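PDB 2XVC: escrt-iii from Sulfolobus solfataricus, which probably serves archaeal cell division as an ESCRT-III protein, using its small winged-helix domain for recruitment to membranes. Local coordinates for residues 24-29 with 40-45; 13-18 with 29-34. One frame throughout, in Å; residues are numbered along the deposited sequence.

Contact 1: 24-29 with 40-45; sequences GFLDIE and QEVVKL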
ATOM      1  N   GLY A  24      -4.599  -4.776   7.837  1.00 38.87           N
ATOM      2  CA  GLY A  24      -3.834  -5.519   6.826  1.00 38.18           C
ATOM      3  C   GLY A  24      -4.558  -5.644   5.496  1.00 37.82           C
ATOM      4  O   GLY A  24      -4.526  -6.694   4.855  1.00 37.47           O
ATOM      5  N   PHE A  25      -5.203  -4.558   5.079  1.00 37.64           N
ATOM      6  CA  PHE A  25      -6.020  -4.554   3.870  1.00 37.49           C
ATOM      7  C   PHE A  25      -5.772  -3.281   3.080  1.00 37.10           C
ATOM      8  O   PHE A  25      -5.596  -2.196   3.654  1.00 36.85           O
ATOM      9  CB  PHE A  25      -7.507  -4.688   4.227  1.00 38.08           C
ATOM     10  CG  PHE A  25      -8.438  -4.666   3.027  1.00 39.31           C
ATOM     11  CD1 PHE A  25      -8.669  -5.823   2.287  1.00 40.66           C
ATOM     12  CD2 PHE A  25      -9.088  -3.492   2.655  1.00 40.51           C
ATOM     13  CE1 PHE A  25      -9.533  -5.812   1.181  1.00 40.93           C
ATOM     14  CE2 PHE A  25      -9.953  -3.467   1.552  1.00 41.26           C
ATOM     15  CZ  PHE A  25     -10.171  -4.635   0.813  1.00 40.89           C
ATOM     16  N   LEU A  26      -5.740  -3.418   1.756  1.00 36.30           N
ATOM     17  CA  LEU A  26      -5.535  -2.280   0.883  1.00 35.91           C
ATOM     18  C   LEU A  26      -6.268  -2.487  -0.430  1.00 36.01           C
ATOM     19  O   LEU A  26      -6.004  -3.451  -1.150  1.00 35.89           O
ATOM     20  CB  LEU A  26      -4.038  -2.059   0.620  1.00 35.77           C
ATOM     21  CG  LEU A  26      -3.665  -0.907  -0.314  1.00 36.02           C
ATOM     22  CD1 LEU A  26      -3.964   0.451   0.317  1.00 36.99           C
ATOM     23  CD2 LEU A  26      -2.202  -1.000  -0.720  1.00 36.06           C
ATOM     24  N   ASP A  27      -7.184  -1.570  -0.725  1.00 35.91           N
ATOM     25  CA  ASP A  27      -7.889  -1.536  -1.995  1.00 36.20           C
ATOM     26  C   ASP A  27      -7.247  -0.408  -2.786  1.00 36.20           C
ATOM     27  O   ASP A  27      -7.499   0.765  -2.515  1.00 36.29           O
ATOM     28  CB  ASP A  27      -9.386  -1.297  -1.736  1.00 36.28           C
ATOM     29  CG  ASP A  27     -10.207  -1.144  -3.012  1.00 36.95           C
ATOM     30  OD1 ASP A  27      -9.662  -0.801  -4.078  1.00 36.35           O
ATOM     31  OD2 ASP A  27     -11.433  -1.357  -2.932  1.00 40.14           O
ATOM     32  N   ILE A  28      -6.392  -0.759  -3.745  1.00 36.33           N
ATOM     33  CA  ILE A  28      -5.606   0.243  -4.451  1.00 36.99           C
ATOM     34  C   ILE A  28      -6.500   1.268  -5.150  1.00 37.92           C
ATOM     35  O   ILE A  28      -6.226   2.469  -5.097  1.00 37.53           O
ATOM     36  CB  ILE A  28      -4.584  -0.377  -5.423  1.00 36.74           C
ATOM     37  CG1 ILE A  28      -3.558  -1.213  -4.641  1.00 36.86           C
ATOM     38  CG2 ILE A  28      -3.877   0.711  -6.217  1.00 36.89           C
ATOM     39  CD1 ILE A  28      -2.381  -1.719  -5.471  1.00 36.58           C
ATOM     40  N   GLU A  29      -7.580   0.794  -5.768  1.00 39.03           N
ATOM     41  CA  GLU A  29      -8.545   1.687  -6.422  1.00 40.48           C
ATOM     42  C   GLU A  29      -9.117   2.702  -5.424  1.00 40.04           C
ATOM     43  O   GLU A  29      -9.028   3.909  -5.645  1.00 40.15           O
ATOM     44  CB  GLU A  29      -9.667   0.871  -7.086  1.00 41.11           C
ATOM     45  CG  GLU A  29     -10.583   1.665  -8.034  1.00 45.92           C
ATOM     46  CD  GLU A  29      -9.854   2.216  -9.263  1.00 50.96           C
ATOM     47  OE1 GLU A  29      -8.878   1.585  -9.737  1.00 53.96           O
ATOM     48  OE2 GLU A  29     -10.263   3.290  -9.762  1.00 53.99           O
ATOM     49  N   GLN A  40      -0.053   3.666  -9.734  1.00 44.61           N
ATOM     50  CA  GLN A  40       1.296   3.135  -9.969  1.00 45.18           C
ATOM     51  C   GLN A  40       2.282   3.557  -8.878  1.00 44.40           C
ATOM     52  O   GLN A  40       3.261   2.860  -8.625  1.00 44.04           O
ATOM     53  CB  GLN A  40       1.816   3.480 -11.379  1.00 45.85           C
ATOM     54  CG  GLN A  40       2.070   4.968 -11.646  1.00 49.37           C
ATOM     55  CD  GLN A  40       0.836   5.739 -12.149  1.00 54.32           C
ATOM     56  OE1 GLN A  40      -0.301   5.227 -12.158  1.00 55.85           O
ATOM     57  NE2 GLN A  40       1.063   6.990 -12.568  1.00 55.84           N
ATOM     58  N   GLU A  41       2.011   4.689  -8.228  1.00 43.79           N
ATOM     59  CA  GLU A  41       2.808   5.106  -7.078  1.00 43.38           C
ATOM     60  C   GLU A  41       2.522   4.225  -5.849  1.00 42.36           C
ATOM     61  O   GLU A  41       3.441   3.879  -5.110  1.00 41.84           O
ATOM     62  CB  GLU A  41       2.613   6.597  -6.772  1.00 43.72           C
ATOM     63  CG  GLU A  41       3.374   7.114  -5.535  1.00 46.49           C
ATOM     64  CD  GLU A  41       4.896   6.976  -5.635  1.00 50.23           C
ATOM     65  OE1 GLU A  41       5.437   6.936  -6.767  1.00 52.30           O
ATOM     66  OE2 GLU A  41       5.554   6.918  -4.568  1.00 52.42           O
ATOM     67  N   VAL A  42       1.257   3.854  -5.650  1.00 41.48           N
ATOM     68  CA  VAL A  42       0.885   2.914  -4.581  1.00 40.80           C
ATOM     69  C   VAL A  42       1.581   1.567  -4.803  1.00 40.89           C
ATOM     70  O   VAL A  42       2.166   1.008  -3.882  1.00 40.86           O
ATOM     71  CB  VAL A  42      -0.655   2.722  -4.472  1.00 40.52           C
ATOM     72  CG1 VAL A  42      -1.007   1.685  -3.410  1.00 39.04           C
ATOM     73  CG2 VAL A  42      -1.333   4.040  -4.147  1.00 40.09           C
ATOM     74  N   VAL A  43       1.525   1.070  -6.035  1.00 41.36           N
ATOM     75  CA  VAL A  43       2.169  -0.189  -6.425  1.00 41.72           C
ATOM     76  C   VAL A  43       3.678  -0.124  -6.181  1.00 42.24           C
ATOM     77  O   VAL A  43       4.254  -1.041  -5.591  1.00 42.03           O
ATOM     78  CB  VAL A  43       1.869  -0.534  -7.908  1.00 41.64           C
ATOM     79  CG1 VAL A  43       2.786  -1.657  -8.428  1.00 41.79           C
ATOM     80  CG2 VAL A  43       0.401  -0.919  -8.071  1.00 41.59           C
ATOM     81  N   LYS A  44       4.294   0.974  -6.619  1.00 42.62           N
ATOM     82  CA  LYS A  44       5.713   1.235  -6.396  1.00 43.76           C
ATOM     83  C   LYS A  44       6.076   1.176  -4.905  1.00 43.64           C
ATOM     84  O   LYS A  44       7.061   0.534  -4.532  1.00 43.67           O
ATOM     85  CB  LYS A  44       6.092   2.591  -7.015  1.00 44.23           C
ATOM     86  CG  LYS A  44       7.548   3.031  -6.852  1.00 46.78           C
ATOM     87  CD  LYS A  44       7.789   4.298  -7.683  1.00 50.84           C
ATOM     88  CE  LYS A  44       8.830   5.209  -7.047  1.00 53.18           C
ATOM     89  NZ  LYS A  44      10.217   4.768  -7.379  1.00 56.09           N
ATOM     90  N   LEU A  45       5.274   1.823  -4.053  1.00 43.46           N
ATOM     91  CA  LEU A  45       5.519   1.796  -2.604  1.00 43.09           C
ATOM     92  C   LEU A  45       5.333   0.403  -2.000  1.00 42.96           C
ATOM     93  O   LEU A  45       6.091   0.004  -1.111  1.00 42.78           O
ATOM     94  CB  LEU A  45       4.644   2.819  -1.866  1.00 43.16           C
ATOM     95  CG  LEU A  45       4.889   4.309  -2.135  1.00 43.39           C
ATOM     96  CD1 LEU A  45       3.716   5.140  -1.653  1.00 43.12           C
ATOM     97  CD2 LEU A  45       6.199   4.796  -1.512  1.00 43.83           C
TER

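Contact 2: 13-18 with 29-34; sequences RELLDY and EHFSKV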
ATOM      1  N   ARG A  13       6.511   4.459   4.982  1.00 47.72           N
ATOM      2  CA  ARG A  13       6.105   4.375   6.383  1.00 47.66           C
ATOM      3  C   ARG A  13       4.627   4.720   6.551  1.00 46.52           C
ATOM      4  O   ARG A  13       3.907   4.038   7.285  1.00 46.16           O
ATOM      5  CB  ARG A  13       6.978   5.301   7.251  1.00 48.18           C
ATOM      6  CG  ARG A  13       6.762   5.154   8.758  1.00 51.15           C
ATOM      7  CD  ARG A  13       7.431   3.890   9.288  1.00 56.73           C
ATOM      8  NE  ARG A  13       6.648   3.255  10.349  1.00 60.64           N
ATOM      9  CZ  ARG A  13       6.832   2.008  10.781  1.00 62.93           C
ATOM     10  NH1 ARG A  13       7.779   1.241  10.250  1.00 63.80           N
ATOM     11  NH2 ARG A  13       6.065   1.521  11.751  1.00 64.06           N
ATOM     12  N   GLU A  14       4.189   5.778   5.869  1.00 45.50           N
ATOM     13  CA  GLU A  14       2.781   6.172   5.866  1.00 44.66           C
ATOM     14  C   GLU A  14       1.888   5.066   5.306  1.00 43.42           C
ATOM     15  O   GLU A  14       0.858   4.737   5.897  1.00 42.90           O
ATOM     16  CB  GLU A  14       2.578   7.473   5.086  1.00 45.06           C
ATOM     17  CG  GLU A  14       2.945   8.718   5.884  1.00 47.53           C
ATOM     18  CD  GLU A  14       2.951   9.982   5.042  1.00 50.21           C
ATOM     19  OE1 GLU A  14       3.548   9.981   3.940  1.00 51.01           O
ATOM     20  OE2 GLU A  14       2.354  10.982   5.491  1.00 52.87           O
ATOM     21  N   LEU A  15       2.293   4.479   4.182  1.00 42.16           N
ATOM     22  CA  LEU A  15       1.510   3.393   3.598  1.00 41.25           C
ATOM     23  C   LEU A  15       1.441   2.187   4.538  1.00 41.00           C
ATOM     24  O   LEU A  15       0.364   1.619   4.738  1.00 40.74           O
ATOM     25  CB  LEU A  15       2.027   2.993   2.214  1.00 40.72           C
ATOM     26  CG  LEU A  15       1.183   1.921   1.507  1.00 40.19           C
ATOM     27  CD1 LEU A  15      -0.255   2.385   1.328  1.00 38.00           C
ATOM     28  CD2 LEU A  15       1.792   1.532   0.174  1.00 39.10           C
ATOM     29  N   LEU A  16       2.582   1.822   5.129  1.00 40.85           N
ATOM     30  CA  LEU A  16       2.645   0.681   6.043  1.00 40.84           C
ATOM     31  C   LEU A  16       1.788   0.923   7.277  1.00 40.69           C
ATOM     32  O   LEU A  16       1.066   0.034   7.711  1.00 40.63           O
ATOM     33  CB  LEU A  16       4.094   0.370   6.445  1.00 40.78           C
ATOM     34  CG  LEU A  16       4.322  -0.832   7.371  1.00 41.41           C
ATOM     35  CD1 LEU A  16       3.864  -2.125   6.720  1.00 41.01           C
ATOM     36  CD2 LEU A  16       5.786  -0.939   7.776  1.00 41.40           C
ATOM     37  N   ASP A  17       1.868   2.127   7.836  1.00 40.80           N
ATOM     38  CA  ASP A  17       1.018   2.499   8.969  1.00 41.15           C
ATOM     39  C   ASP A  17      -0.462   2.414   8.589  1.00 40.42           C
ATOM     40  O   ASP A  17      -1.273   1.906   9.357  1.00 40.32           O
ATOM     41  CB  ASP A  17       1.354   3.905   9.483  1.00 41.65           C
ATOM     42  CG  ASP A  17       2.643   3.951  10.303  1.00 44.29           C
ATOM     43  OD1 ASP A  17       3.158   2.888  10.716  1.00 46.46           O
ATOM     44  OD2 ASP A  17       3.142   5.071  10.542  1.00 47.90           O
ATOM     45  N   TYR A  18      -0.805   2.907   7.400  1.00 39.98           N
ATOM     46  CA  TYR A  18      -2.186   2.828   6.913  1.00 39.68           C
ATOM     47  C   TYR A  18      -2.666   1.377   6.821  1.00 39.54           C
ATOM     48  O   TYR A  18      -3.759   1.052   7.273  1.00 39.28           O
ATOM     49  CB  TYR A  18      -2.339   3.520   5.552  1.00 39.43           C
ATOM     50  CG  TYR A  18      -3.724   3.345   4.961  1.00 38.94           C
ATOM     51  CD1 TYR A  18      -4.748   4.244   5.259  1.00 38.28           C
ATOM     52  CD2 TYR A  18      -4.013   2.271   4.118  1.00 38.73           C
ATOM     53  CE1 TYR A  18      -6.033   4.077   4.723  1.00 38.92           C
ATOM     54  CE2 TYR A  18      -5.288   2.095   3.579  1.00 38.57           C
ATOM     55  CZ  TYR A  18      -6.287   3.005   3.882  1.00 38.51           C
ATOM     56  OH  TYR A  18      -7.536   2.835   3.342  1.00 39.25           O
ATOM     57  N   GLU A  29      -7.580   0.794  -5.768  1.00 39.03           N
ATOM     58  CA  GLU A  29      -8.545   1.687  -6.422  1.00 40.48           C
ATOM     59  C   GLU A  29      -9.117   2.702  -5.424  1.00 40.04           C
ATOM     60  O   GLU A  29      -9.028   3.909  -5.645  1.00 40.15           O
ATOM     61  CB  GLU A  29      -9.667   0.871  -7.086  1.00 41.11           C
ATOM     62  CG  GLU A  29     -10.583   1.665  -8.034  1.00 45.92           C
ATOM     63  CD  GLU A  29      -9.854   2.216  -9.263  1.00 50.96           C
ATOM     64  OE1 GLU A  29      -8.878   1.585  -9.737  1.00 53.96           O
ATOM     65  OE2 GLU A  29     -10.263   3.290  -9.762  1.00 53.99           O
ATOM     66  N   HIS A  30      -9.689   2.200  -4.330  1.00 39.83           N
ATOM     67  CA  HIS A  30     -10.239   3.032  -3.259  1.00 39.71           C
ATOM     68  C   HIS A  30      -9.186   3.987  -2.678  1.00 39.21           C
ATOM     69  O   HIS A  30      -9.438   5.187  -2.555  1.00 39.01           O
ATOM     70  CB  HIS A  30     -10.837   2.139  -2.165  1.00 40.20           C
ATOM     71  CG  HIS A  30     -11.355   2.884  -0.972  1.00 41.86           C
ATOM     72  ND1 HIS A  30     -12.587   3.501  -0.956  1.00 43.70           N
ATOM     73  CD2 HIS A  30     -10.815   3.092   0.255  1.00 43.50           C
ATOM     74  CE1 HIS A  30     -12.780   4.066   0.222  1.00 44.22           C
ATOM     75  NE2 HIS A  30     -11.719   3.835   0.975  1.00 44.75           N
ATOM     76  N   PHE A  31      -8.006   3.458  -2.350  1.00 38.62           N
ATOM     77  CA  PHE A  31      -6.934   4.254  -1.748  1.00 38.12           C
ATOM     78  C   PHE A  31      -6.497   5.400  -2.653  1.00 38.41           C
ATOM     79  O   PHE A  31      -6.309   6.525  -2.189  1.00 37.82           O
ATOM     80  CB  PHE A  31      -5.734   3.374  -1.388  1.00 37.92           C
ATOM     81  CG  PHE A  31      -4.665   4.091  -0.610  1.00 37.10           C
ATOM     82  CD1 PHE A  31      -3.624   4.742  -1.266  1.00 36.00           C
ATOM     83  CD2 PHE A  31      -4.702   4.115   0.780  1.00 37.18           C
ATOM     84  CE1 PHE A  31      -2.630   5.416  -0.550  1.00 36.13           C
ATOM     85  CE2 PHE A  31      -3.713   4.782   1.510  1.00 36.54           C
ATOM     86  CZ  PHE A  31      -2.676   5.430   0.842  1.00 35.95           C
ATOM     87  N   SER A  32      -6.333   5.106  -3.941  1.00 38.92           N
ATOM     88  CA  SER A  32      -5.944   6.111  -4.919  1.00 39.69           C
ATOM     89  C   SER A  32      -6.995   7.220  -5.003  1.00 40.05           C
ATOM     90  O   SER A  32      -6.660   8.397  -5.059  1.00 40.06           O
ATOM     91  CB  SER A  32      -5.757   5.472  -6.293  1.00 39.90           C
ATOM     92  OG  SER A  32      -5.417   6.457  -7.253  1.00 39.88           O
ATOM     93  N   LYS A  33      -8.261   6.819  -4.988  1.00 40.70           N
ATOM     94  CA  LYS A  33      -9.391   7.739  -5.044  1.00 41.64           C
ATOM     95  C   LYS A  33      -9.440   8.670  -3.817  1.00 41.35           C
ATOM     96  O   LYS A  33      -9.553   9.888  -3.958  1.00 41.71           O
ATOM     97  CB  LYS A  33     -10.690   6.934  -5.185  1.00 42.23           C
ATOM     98  CG  LYS A  33     -11.886   7.708  -5.759  1.00 45.62           C
ATOM     99  CD  LYS A  33     -12.871   8.167  -4.679  1.00 49.42           C
ATOM    100  CE  LYS A  33     -13.918   7.090  -4.373  1.00 51.91           C
ATOM    101  NZ  LYS A  33     -14.648   7.394  -3.101  1.00 53.43           N
ATOM    102  N   VAL A  34      -9.318   8.094  -2.624  1.00 40.52           N
ATOM    103  CA  VAL A  34      -9.483   8.840  -1.380  1.00 39.85           C
ATOM    104  C   VAL A  34      -8.256   9.696  -1.032  1.00 39.61           C
ATOM    105  O   VAL A  34      -8.393  10.867  -0.649  1.00 39.19           O
ATOM    106  CB  VAL A  34      -9.848   7.886  -0.215  1.00 40.03           C
ATOM    107  CG1 VAL A  34      -9.914   8.632   1.111  1.00 40.25           C
ATOM    108  CG2 VAL A  34     -11.172   7.192  -0.504  1.00 39.55           C
TER

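Contact 1: 24-29 with 40-45
In the hydrophobic core of the winged-helix domain, Leu26 of strand 25-27 and Ile28, the first residue of helix 28-35, pack on Val42 and Val43 of helix 39-51. The contact is purely apolar. Leu26 and Val42 reach for one another tip to tip, the CD2 methyl of Leu26 lying 4.0 Å from CG1 of Val42. That same valine methyl also meets Ile28: the Ile28 and Val42 side chains slide past each other in opposite directions, and Ile28 CG1 and Ile28 CG2 are each 4.1 Å from Val42 CG1. With CG1 anti to its carbonyl carbon (chi1 -63°) and the chain extended beyond it, Ile28 carries CD1 onward to Val43, crossing that side chain at about a right angle, with Ile28 CD1 3.9 Å from Val43 CG2. The backbones come close here, the CA atoms of Ile28 and Val42 being 7.0 Å apart. Cutting Ile28 back to an alanine is likely to open a gap beside Val42 CG1 and leave Val43 CG2 without the CD1 methyl it packs on. Just before Ile28, Asp27 acts as N-cap of helix 28-35, its OD1 accepting a hydrogen bond from the backbone N of His30. Strand 25-27 also pairs in parallel with a strand of a bound peptide, a separate chain. Helices 28-35 and 39-51 pack as the helix-turn-helix part of the three-helix winged-helix fold.

Contact 2: 13-18 with 29-34
Tyr18 and Phe31 form an edge-to-face aromatic pair between helix 12-21 and helix 28-35. The edge of Phe31 is directed at the face of Tyr18, with the ring centroids 4.8 Å apart and the planes at 70°, a T-shaped stack. Phe31 CE2 stands 3.5 Å above the plane of the tyrosine ring, over its centre, while Phe31 CD2 lies toward the hydroxyl end, 3.5 Å from Tyr18 CE2. Both side chains have CG anti to the backbone N (chi1 175° for Tyr18), and they slide past each other in opposite directions, bridging backbones whose nearest CA atoms, those of Tyr18 and Phe31, are 10.0 Å apart. A third ring, that of Tyr35, meets both and adds to the aromatic cluster.

The second interaction is aliphatic on aromatic. Leu15, one helical turn before Tyr18, brings its CD1 methyl over one face of Phe31, 3.9 Å from Phe31 CZ. Thus Phe31 offers an edge to the tyrosine and a face to the leucine. These two helices, joined through strand 25-27, are the first two of the winged-helix domain, and the third, helix 39-51, packs Leu45 and Leu46 on Leu15 and Val42 on Phe31.

No hydrogen bond or salt bridge joins the two segments. Within helix 12-21, Arg13 NH2 forms a salt bridge with Asp17 OD1 at 3.4 Å, one turn along. From helix 28-35 the polar links run onward along the chain: Ser32 OG is hydrogen-bonded to the carbonyl O of Val37, and Glu29 OE1 forms a salt bridge with Lys39 NZ of helix 39-51.

Overall arrangement
Contacts 1 and 2 are adjoining parts of one hydrophobic core, their centres 6 Å apart, and both draw on helix 28-35. Leu26 and Phe31 do most of the joining: Leu26 CD1 lies 3.8 Å from Phe31 CD2 and 3.9 Å from Tyr18 CE2, while Val42 CG2 approaches Phe31 CD1 to 3.7 Å. A further link closes helix 12-21 on helix 39-51, Leu45 CB being 3.7 Å from Leu15 CD2. The segments of the two contacts alternate along the chain. The cadmium sites, made by tag histidines and Glu38, lie outside this core: a bound cadmium ion is about 10 Å from the side chain of Val42, and one is about 12 Å from that of Phe31.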